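Long-range contacts in Myo-inositol phosphohydrolase (PDB 4WU3), which probably removes phosphate groups from myo-inositol polyphosphates such as phytate by hydrolysis, as a member of the protein tyrosine phosphatase-like phytases: residues Asp555-Pro560 and Glu604-Tyr609; Asn519-Ile524 and Thr620-Trp625. The protein carries 2 engineered substitutions. One frame throughout, in Å; residues are numbered along the deposited sequence.

Contact 1 (Asp555-Pro560 and Glu604-Tyr609); sequences DMMKNP and EKFYQY
The rings of Phe606 and Tyr607 both turn edges, not faces, to the helix end at 555-560. Met556 SD lies in the plane of the Phe606 ring, 3.9 Å from Phe606 CD2, while Met557 CG reaches the same rim farther out, 4.0 Å from Phe606 CZ. The Tyr607 ring is met at its edge as well, with Tyr607 CD1 3.9 Å from Met556 SD. One sulfur therefore sits between two aromatic rims; it is 5.2 Å from the Phe606 centroid, 87° off the ring normal. Both are Met-aromatic contacts of the edge type. Away from the 555-560 side, the Phe606 ring meets Trp622 edge-to-face.

Phe606 and Tyr607 are neighbours on one helix whose side chains leave it in different directions, and with CG anti to the backbone N in both (chi1 -176° in Phe606 and -179° in Tyr607) the two rings splay around Met556, whose side chain enters the cleft. Its SD also rests 3.8 Å from Tyr607 CA, where the two backbones come nearest. Methionine suits this place because an unbranched, flexible chain can thread between rings and bring a polarisable sulfur to their rims. Leu564, on the following helix, touches both Met556 and Tyr607, and Ile520 and Ile524 of helix 517-529 touch Phe606 and Met557, respectively.

The contact thus joins the C-terminal end of helix 545-558 to helix 593-613 without a hydrogen bond or salt bridge between the segments: it probably rests on dispersion, helped by the sulfur facing the slightly positive C-H rims of the rings.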
ATOM      1  N   ASP A 555     -17.452  -0.850 -44.629  1.00 11.67           N
ATOM      2  CA  ASP A 555     -18.819  -1.188 -44.993  1.00 11.83           C
ATOM      3  C   ASP A 555     -19.716   0.051 -44.860  1.00 13.27           C
ATOM      4  O   ASP A 555     -20.418   0.417 -45.807  1.00 10.72           O
ATOM      5  CB  ASP A 555     -19.327  -2.330 -44.113  1.00 12.47           C
ATOM      6  CG  ASP A 555     -20.573  -3.029 -44.682  1.00 14.21           C
ATOM      7  OD1 ASP A 555     -21.135  -2.575 -45.710  1.00 12.75           O
ATOM      8  OD2 ASP A 555     -20.999  -4.047 -44.082  1.00 13.75           O
ATOM      9  N   MET A 556     -19.672   0.698 -43.695  1.00 14.40           N
ATOM     10  CA  MET A 556     -20.499   1.876 -43.427  1.00 16.23           C
ATOM     11  C   MET A 556     -20.234   2.957 -44.446  1.00 16.16           C
ATOM     12  O   MET A 556     -21.167   3.579 -44.968  1.00 19.48           O
ATOM     13  CB  MET A 556     -20.182   2.488 -42.063  1.00 17.44           C
ATOM     14  CG  MET A 556     -20.794   1.789 -40.878  1.00 20.15           C
ATOM     15  SD  MET A 556     -20.215   2.544 -39.347  1.00 22.47           S
ATOM     16  CE  MET A 556     -19.993   1.068 -38.369  1.00 22.28           C
ATOM     17  N   MET A 557     -18.956   3.223 -44.681  1.00 14.52           N
ATOM     18  CA  MET A 557     -18.562   4.291 -45.585  1.00 15.49           C
ATOM     19  C   MET A 557     -19.210   4.090 -46.952  1.00 15.69           C
ATOM     20  O   MET A 557     -19.663   5.043 -47.569  1.00 16.34           O
ATOM     21  CB  MET A 557     -17.033   4.357 -45.728  1.00 16.30           C
ATOM     22  CG  MET A 557     -16.308   4.938 -44.516  1.00 16.53           C
ATOM     23  SD  MET A 557     -14.515   4.702 -44.553  1.00 15.92           S
ATOM     24  CE  MET A 557     -14.035   5.895 -45.802  1.00 19.00           C
ATOM     25  N   LYS A 558     -19.248   2.845 -47.416  1.00 16.60           N
ATOM     26  CA  LYS A 558     -19.710   2.527 -48.771  1.00 18.43           C
ATOM     27  C   LYS A 558     -21.226   2.359 -48.824  1.00 18.55           C
ATOM     28  O   LYS A 558     -21.836   2.512 -49.871  1.00 20.79           O
ATOM     29  CB  LYS A 558     -19.040   1.236 -49.265  1.00 20.38           C
ATOM     30  CG  LYS A 558     -17.516   1.250 -49.228  1.00 21.95           C
ATOM     31  CD  LYS A 558     -16.927   1.989 -50.416  1.00 26.48           C
ATOM     32  CE  LYS A 558     -17.095   1.188 -51.700  1.00 31.59           C
ATOM     33  NZ  LYS A 558     -16.462   1.868 -52.862  1.00 33.47           N
ATOM     34  N   ASN A 559     -21.826   2.051 -47.680  1.00 16.69           N
ATOM     35  CA  ASN A 559     -23.252   1.784 -47.610  1.00 16.90           C
ATOM     36  C   ASN A 559     -23.882   2.540 -46.454  1.00 18.02           C
ATOM     37  O   ASN A 559     -24.399   1.933 -45.521  1.00 18.86           O
ATOM     38  CB  ASN A 559     -23.490   0.286 -47.438  1.00 15.34           C
ATOM     39  CG  ASN A 559     -22.989  -0.515 -48.619  1.00 15.48           C
ATOM     40  OD1 ASN A 559     -23.635  -0.582 -49.653  1.00 18.08           O
ATOM     41  ND2 ASN A 559     -21.828  -1.108 -48.476  1.00 14.36           N
ATOM     42  N   PRO A 560     -23.836   3.878 -46.515  1.00 20.10           N
ATOM     43  CA  PRO A 560     -24.332   4.711 -45.421  1.00 20.12           C
ATOM     44  C   PRO A 560     -25.854   4.603 -45.221  1.00 22.66           C
ATOM     45  O   PRO A 560     -26.376   5.039 -44.193  1.00 28.51           O
ATOM     46  CB  PRO A 560     -23.906   6.125 -45.832  1.00 20.03           C
ATOM     47  CG  PRO A 560     -23.706   6.065 -47.307  1.00 20.55           C
ATOM     48  CD  PRO A 560     -23.269   4.672 -47.620  1.00 19.39           C
ATOM     49  N   GLU A 604     -20.322   3.753 -32.865  1.00 18.18           N
ATOM     50  CA  GLU A 604     -21.510   4.578 -33.068  1.00 19.53           C
ATOM     51  C   GLU A 604     -21.148   5.975 -33.526  1.00 17.23           C
ATOM     52  O   GLU A 604     -21.801   6.531 -34.417  1.00 16.34           O
ATOM     53  CB  GLU A 604     -22.305   4.723 -31.779  1.00 23.94           C
ATOM     54  CG  GLU A 604     -23.114   3.506 -31.416  1.00 31.87           C
ATOM     55  CD  GLU A 604     -24.012   3.741 -30.219  1.00 43.63           C
ATOM     56  OE1 GLU A 604     -23.757   4.696 -29.452  1.00 48.31           O
ATOM     57  OE2 GLU A 604     -24.974   2.968 -30.044  1.00 55.56           O
ATOM     58  N   LYS A 605     -20.143   6.567 -32.891  1.00 16.00           N
ATOM     59  CA  LYS A 605     -19.699   7.885 -33.308  1.00 16.57           C
ATOM     60  C   LYS A 605     -19.310   7.827 -34.776  1.00 15.90           C
ATOM     61  O   LYS A 605     -19.747   8.656 -35.583  1.00 15.00           O
ATOM     62  CB  LYS A 605     -18.552   8.392 -32.440  1.00 18.70           C
ATOM     63  CG  LYS A 605     -19.032   8.910 -31.091  1.00 23.36           C
ATOM     64  CD  LYS A 605     -18.014   9.808 -30.408  1.00 27.66           C
ATOM     65  CE  LYS A 605     -18.641  10.509 -29.211  1.00 37.54           C
ATOM     66  NZ  LYS A 605     -17.677  11.372 -28.470  1.00 40.12           N
ATOM     67  N   PHE A 606     -18.523   6.826 -35.141  1.00 13.87           N
ATOM     68  CA  PHE A 606     -18.050   6.748 -36.508  1.00 14.00           C
ATOM     69  C   PHE A 606     -19.215   6.607 -37.484  1.00 13.80           C
ATOM     70  O   PHE A 606     -19.163   7.131 -38.582  1.00 12.08           O
ATOM     71  CB  PHE A 606     -17.059   5.606 -36.693  1.00 12.93           C
ATOM     72  CG  PHE A 606     -16.478   5.558 -38.060  1.00 12.33           C
ATOM     73  CD1 PHE A 606     -15.374   6.322 -38.370  1.00 11.49           C
ATOM     74  CD2 PHE A 606     -17.058   4.779 -39.049  1.00 12.37           C
ATOM     75  CE1 PHE A 606     -14.841   6.291 -39.633  1.00 12.06           C
ATOM     76  CE2 PHE A 606     -16.528   4.746 -40.319  1.00 11.82           C
ATOM     77  CZ  PHE A 606     -15.418   5.504 -40.609  1.00 12.01           C
ATOM     78  N   TYR A 607     -20.266   5.904 -37.081  1.00 15.31           N
ATOM     79  CA  TYR A 607     -21.471   5.818 -37.897  1.00 16.53           C
ATOM     80  C   TYR A 607     -22.037   7.213 -38.149  1.00 20.53           C
ATOM     81  O   TYR A 607     -22.385   7.558 -39.288  1.00 20.88           O
ATOM     82  CB  TYR A 607     -22.519   4.947 -37.220  1.00 17.10           C
ATOM     83  CG  TYR A 607     -23.785   4.811 -38.023  1.00 20.51           C
ATOM     84  CD1 TYR A 607     -23.894   3.855 -39.026  1.00 23.18           C
ATOM     85  CD2 TYR A 607     -24.862   5.654 -37.799  1.00 25.88           C
ATOM     86  CE1 TYR A 607     -25.046   3.733 -39.779  1.00 26.10           C
ATOM     87  CE2 TYR A 607     -26.023   5.540 -38.543  1.00 32.84           C
ATOM     88  CZ  TYR A 607     -26.110   4.578 -39.532  1.00 32.72           C
ATOM     89  OH  TYR A 607     -27.262   4.469 -40.275  1.00 42.18           O
ATOM     90  N   GLN A 608     -22.103   8.026 -37.095  1.00 22.34           N
ATOM     91  CA  GLN A 608     -22.585   9.401 -37.232  1.00 26.83           C
ATOM     92  C   GLN A 608     -21.694  10.201 -38.181  1.00 23.64           C
ATOM     93  O   GLN A 608     -22.180  10.989 -39.003  1.00 21.20           O
ATOM     94  CB  GLN A 608     -22.642  10.121 -35.877  1.00 27.78           C
ATOM     95  CG  GLN A 608     -23.093  11.572 -36.019  1.00 33.17           C
ATOM     96  CD  GLN A 608     -23.199  12.324 -34.706  1.00 37.77           C
ATOM     97  OE1 GLN A 608     -22.961  11.773 -33.637  1.00 37.10           O
ATOM     98  NE2 GLN A 608     -23.551  13.606 -34.795  1.00 36.89           N
ATOM     99  N   TYR A 609     -20.388  10.017 -38.042  1.00 19.32           N
ATOM    100  CA  TYR A 609     -19.436  10.723 -38.877  1.00 20.03           C
ATOM    101  C   TYR A 609     -19.723  10.437 -40.352  1.00 19.74           C
ATOM    102  O   TYR A 609     -19.677  11.331 -41.191  1.00 22.67           O
ATOM    103  CB  TYR A 609     -18.006  10.314 -38.514  1.00 18.63           C
ATOM    104  CG  TYR A 609     -16.986  10.652 -39.575  1.00 19.90           C
ATOM    105  CD1 TYR A 609     -16.546  11.956 -39.750  1.00 19.19           C
ATOM    106  CD2 TYR A 609     -16.449   9.664 -40.398  1.00 20.41           C
ATOM    107  CE1 TYR A 609     -15.614  12.272 -40.722  1.00 19.36           C
ATOM    108  CE2 TYR A 609     -15.512   9.979 -41.368  1.00 19.79           C
ATOM    109  CZ  TYR A 609     -15.106  11.289 -41.524  1.00 17.73           C
ATOM    110  OH  TYR A 609     -14.178  11.632 -42.474  1.00 19.69           O
TER

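Contact 2 (Asn519-Ile524 and Thr620-Trp625); sequences NIDEFI and TSWSQW
Asp521 and Trp622 bring the backbones closest, their CA atoms 6.0 Å apart, where a middle turn of helix 517-529 faces the first turn of helix 622-626. The Asp521 carboxylate reaches across to the start of that short helix. Its OD2 accepts the hydroxyl of Ser623, with OG 2.7 Å from Asp521 OD2 and 50° out of the carboxylate plane. OD1 takes two weak bonds, from Trp622 N at 3.1 Å and from Ser623 N at 3.4 Å. At the start of the short helix, Ser621, its N-cap, and Gln624 form a capping box: Ser621 OG accepts from Gln624 N, and Gln624 OE1 is weakly bonded to Ser621 N.

Beside this polar cluster lies an apolar one. Ile520 CG2 sits over a face of the Trp622 five-membered ring, 4.1 Å from its centroid, a CH-pi contact, and Ile520 CD1 extends along the indole to within 3.7 Å of Trp622 NE1. Ile524 CD1 touches Trp622 CB. Because CG of Trp622 is anti to its own N (chi1 167°), the indole is turned away from that amide, which Asp521 can then approach. Branched isoleucine offers the flat tryptophan two methyl groups at once, whereas serine is short enough to bond at a helix start.

Were Asp521 an alanine, the Ser623 hydroxyl would probably lose its acceptor from helix 517-529, and the weak bonds of the Trp622 and Ser623 amides would go with it. A negative carboxylate at a helix N-terminus should also be favoured by the helix dipole, so a carboxylate bound to the helix start stands beside apolar packing on Trp622.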
ATOM      1  N   ASN A 519      -5.033   6.517 -37.044  1.00 14.52           N
ATOM      2  CA  ASN A 519      -5.101   5.261 -37.770  1.00 14.10           C
ATOM      3  C   ASN A 519      -6.320   5.167 -38.679  1.00 13.72           C
ATOM      4  O   ASN A 519      -6.251   4.589 -39.763  1.00 12.72           O
ATOM      5  CB  ASN A 519      -5.051   4.083 -36.800  1.00 14.94           C
ATOM      6  CG  ASN A 519      -3.651   3.830 -36.289  1.00 16.35           C
ATOM      7  OD1 ASN A 519      -2.690   4.407 -36.801  1.00 18.98           O
ATOM      8  ND2 ASN A 519      -3.522   2.970 -35.287  1.00 14.31           N
ATOM      9  N   ILE A 520      -7.422   5.761 -38.244  1.00 13.65           N
ATOM     10  CA  ILE A 520      -8.649   5.762 -39.027  1.00 13.77           C
ATOM     11  C   ILE A 520      -8.533   6.761 -40.178  1.00 15.69           C
ATOM     12  O   ILE A 520      -8.977   6.484 -41.287  1.00 16.15           O
ATOM     13  CB  ILE A 520      -9.882   6.076 -38.145  1.00 12.77           C
ATOM     14  CG1 ILE A 520     -10.154   4.901 -37.200  1.00 12.43           C
ATOM     15  CG2 ILE A 520     -11.107   6.350 -39.001  1.00 12.31           C
ATOM     16  CD1 ILE A 520     -11.363   5.080 -36.312  1.00 12.31           C
ATOM     17  N   ASP A 521      -7.926   7.913 -39.909  1.00 17.83           N
ATOM     18  CA  ASP A 521      -7.655   8.906 -40.944  1.00 18.85           C
ATOM     19  C   ASP A 521      -6.768   8.314 -42.035  1.00 18.30           C
ATOM     20  O   ASP A 521      -6.984   8.566 -43.221  1.00 17.26           O
ATOM     21  CB  ASP A 521      -6.923  10.110 -40.352  1.00 21.65           C
ATOM     22  CG  ASP A 521      -7.861  11.155 -39.801  1.00 23.29           C
ATOM     23  OD1 ASP A 521      -9.076  11.040 -40.025  1.00 29.23           O
ATOM     24  OD2 ASP A 521      -7.369  12.099 -39.153  1.00 29.07           O
ATOM     25  N   GLU A 522      -5.751   7.560 -41.625  1.00 16.02           N
ATOM     26  CA  GLU A 522      -4.866   6.910 -42.582  1.00 18.19           C
ATOM     27  C   GLU A 522      -5.694   6.020 -43.488  1.00 15.85           C
ATOM     28  O   GLU A 522      -5.515   6.040 -44.693  1.00 18.62           O
ATOM     29  CB  GLU A 522      -3.752   6.110 -41.890  1.00 19.29           C
ATOM     30  CG  GLU A 522      -2.826   5.379 -42.858  1.00 23.28           C
ATOM     31  CD  GLU A 522      -1.468   5.031 -42.263  1.00 26.17           C
ATOM     32  OE1 GLU A 522      -1.267   5.203 -41.041  1.00 25.22           O
ATOM     33  OE2 GLU A 522      -0.588   4.583 -43.031  1.00 31.22           O
ATOM     34  N   PHE A 523      -6.618   5.255 -42.927  1.00 14.42           N
ATOM     35  CA  PHE A 523      -7.448   4.409 -43.767  1.00 13.54           C
ATOM     36  C   PHE A 523      -8.356   5.208 -44.705  1.00 13.50           C
ATOM     37  O   PHE A 523      -8.523   4.844 -45.867  1.00 14.22           O
ATOM     38  CB  PHE A 523      -8.300   3.450 -42.950  1.00 13.36           C
ATOM     39  CG  PHE A 523      -9.184   2.570 -43.798  1.00 12.68           C
ATOM     40  CD1 PHE A 523      -8.629   1.628 -44.656  1.00 14.40           C
ATOM     41  CD2 PHE A 523     -10.554   2.691 -43.751  1.00 12.24           C
ATOM     42  CE1 PHE A 523      -9.435   0.822 -45.455  1.00 13.93           C
ATOM     43  CE2 PHE A 523     -11.366   1.893 -44.546  1.00 13.41           C
ATOM     44  CZ  PHE A 523     -10.807   0.954 -45.400  1.00 13.70           C
ATOM     45  N   ILE A 524      -8.965   6.275 -44.212  1.00 11.59           N
ATOM     46  CA  ILE A 524      -9.875   7.052 -45.047  1.00 11.98           C
ATOM     47  C   ILE A 524      -9.107   7.684 -46.209  1.00 12.33           C
ATOM     48  O   ILE A 524      -9.522   7.613 -47.374  1.00 12.77           O
ATOM     49  CB  ILE A 524     -10.606   8.113 -44.216  1.00 12.08           C
ATOM     50  CG1 ILE A 524     -11.538   7.407 -43.223  1.00 11.94           C
ATOM     51  CG2 ILE A 524     -11.375   9.083 -45.110  1.00 11.04           C
ATOM     52  CD1 ILE A 524     -12.107   8.310 -42.161  1.00 11.81           C
ATOM     53  N   THR A 620     -13.973  16.379 -44.967  1.00 38.84           N
ATOM     54  CA  THR A 620     -13.634  16.591 -43.563  1.00 36.77           C
ATOM     55  C   THR A 620     -13.161  15.291 -42.907  1.00 27.37           C
ATOM     56  O   THR A 620     -13.841  14.269 -42.970  1.00 26.30           O
ATOM     57  CB  THR A 620     -14.844  17.099 -42.769  1.00 40.07           C
ATOM     58  OG1 THR A 620     -15.399  18.247 -43.417  1.00 40.65           O
ATOM     59  CG2 THR A 620     -14.421  17.457 -41.353  1.00 45.87           C
ATOM     60  N   SER A 621     -12.000  15.332 -42.272  1.00 21.81           N
ATOM     61  CA  SER A 621     -11.419  14.122 -41.710  1.00 21.73           C
ATOM     62  C   SER A 621     -12.095  13.724 -40.404  1.00 20.28           C
ATOM     63  O   SER A 621     -12.781  14.526 -39.771  1.00 20.67           O
ATOM     64  CB  SER A 621      -9.925  14.310 -41.477  1.00 21.98           C
ATOM     65  OG  SER A 621      -9.697  15.186 -40.386  1.00 24.48           O
ATOM     66  N   TRP A 622     -11.874  12.474 -40.011  1.00 18.98           N
ATOM     67  CA  TRP A 622     -12.385  11.928 -38.755  1.00 17.54           C
ATOM     68  C   TRP A 622     -11.809  12.672 -37.555  1.00 18.08           C
ATOM     69  O   TRP A 622     -12.530  12.975 -36.610  1.00 15.56           O
ATOM     70  CB  TRP A 622     -12.046  10.439 -38.689  1.00 16.70           C
ATOM     71  CG  TRP A 622     -12.206   9.745 -37.357  1.00 15.27           C
ATOM     72  CD1 TRP A 622     -11.209   9.218 -36.608  1.00 14.70           C
ATOM     73  CD2 TRP A 622     -13.425   9.450 -36.662  1.00 13.53           C
ATOM     74  NE1 TRP A 622     -11.717   8.626 -35.487  1.00 14.30           N
ATOM     75  CE2 TRP A 622     -13.076   8.753 -35.494  1.00 13.10           C
ATOM     76  CE3 TRP A 622     -14.774   9.711 -36.914  1.00 13.53           C
ATOM     77  CZ2 TRP A 622     -14.018   8.318 -34.571  1.00 13.01           C
ATOM     78  CZ3 TRP A 622     -15.714   9.283 -35.996  1.00 13.35           C
ATOM     79  CH2 TRP A 622     -15.333   8.585 -34.838  1.00 13.48           C
ATOM     80  N   SER A 623     -10.518  12.977 -37.606  1.00 18.70           N
ATOM     81  CA  SER A 623      -9.864  13.706 -36.526  1.00 22.96           C
ATOM     82  C   SER A 623     -10.435  15.117 -36.373  1.00 25.62           C
ATOM     83  O   SER A 623     -10.733  15.545 -35.263  1.00 30.93           O
ATOM     84  CB  SER A 623      -8.355  13.767 -36.765  1.00 23.12           C
ATOM     85  OG  SER A 623      -7.776  12.498 -36.506  1.00 26.78           O
ATOM     86  N   GLN A 624     -10.576  15.835 -37.483  1.00 27.87           N
ATOM     87  CA  GLN A 624     -11.156  17.180 -37.464  1.00 33.75           C
ATOM     88  C   GLN A 624     -12.606  17.135 -36.957  1.00 32.53           C
ATOM     89  O   GLN A 624     -13.009  17.948 -36.131  1.00 31.23           O
ATOM     90  CB  GLN A 624     -11.085  17.820 -38.858  1.00 39.10           C
ATOM     91  CG  GLN A 624      -9.669  18.124 -39.347  1.00 47.79           C
ATOM     92  CD  GLN A 624      -9.613  18.441 -40.835  1.00 57.11           C
ATOM     93  OE1 GLN A 624     -10.612  18.322 -41.542  1.00 47.16           O
ATOM     94  NE2 GLN A 624      -8.434  18.835 -41.321  1.00 70.56           N
ATOM     95  N   TRP A 625     -13.377  16.165 -37.437  1.00 31.35           N
ATOM     96  CA  TRP A 625     -14.759  15.997 -37.003  1.00 26.27           C
ATOM     97  C   TRP A 625     -14.842  15.765 -35.493  1.00 30.08           C
ATOM     98  O   TRP A 625     -15.631  16.406 -34.804  1.00 31.84           O
ATOM     99  CB  TRP A 625     -15.410  14.830 -37.748  1.00 25.63           C
ATOM    100  CG  TRP A 625     -16.897  14.677 -37.491  1.00 22.79           C
ATOM    101  CD1 TRP A 625     -17.905  15.385 -38.082  1.00 22.84           C
ATOM    102  CD2 TRP A 625     -17.533  13.757 -36.586  1.00 22.20           C
ATOM    103  NE1 TRP A 625     -19.127  14.959 -37.607  1.00 21.86           N
ATOM    104  CE2 TRP A 625     -18.926  13.967 -36.684  1.00 20.37           C
ATOM    105  CE3 TRP A 625     -17.057  12.780 -35.701  1.00 21.90           C
ATOM    106  CZ2 TRP A 625     -19.847  13.243 -35.927  1.00 22.57           C
ATOM    107  CZ3 TRP A 625     -17.972  12.058 -34.950  1.00 20.73           C
ATOM    108  CH2 TRP A 625     -19.352  12.291 -35.069  1.00 22.82           C
TER

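In the fold
Contacts 1 and 2 lie with their centres 12 Å apart and share an aromatic cluster. Helix 593-613 leads along the chain to helix 622-626, and the two meet directly: Tyr609 OH makes a probable hydrogen bond of 2.7 Å to Thr620 O, Phe606 CA lies 3.5 Å from Trp622 CZ3, and Tyr609 CD1 is 3.6 Å from Trp625 CG. Ile520 also packs on Met553, so helices 517-529 and 545-558 are joined too. Helix 545-558 begins at the phosphate-binding loop, where Gly545 and Arg546 line an inositol tetrakisphosphate pocket; contact 1 involves its far end. The Ile520 side chain of contact 2 is about 13 Å from a bound ligand.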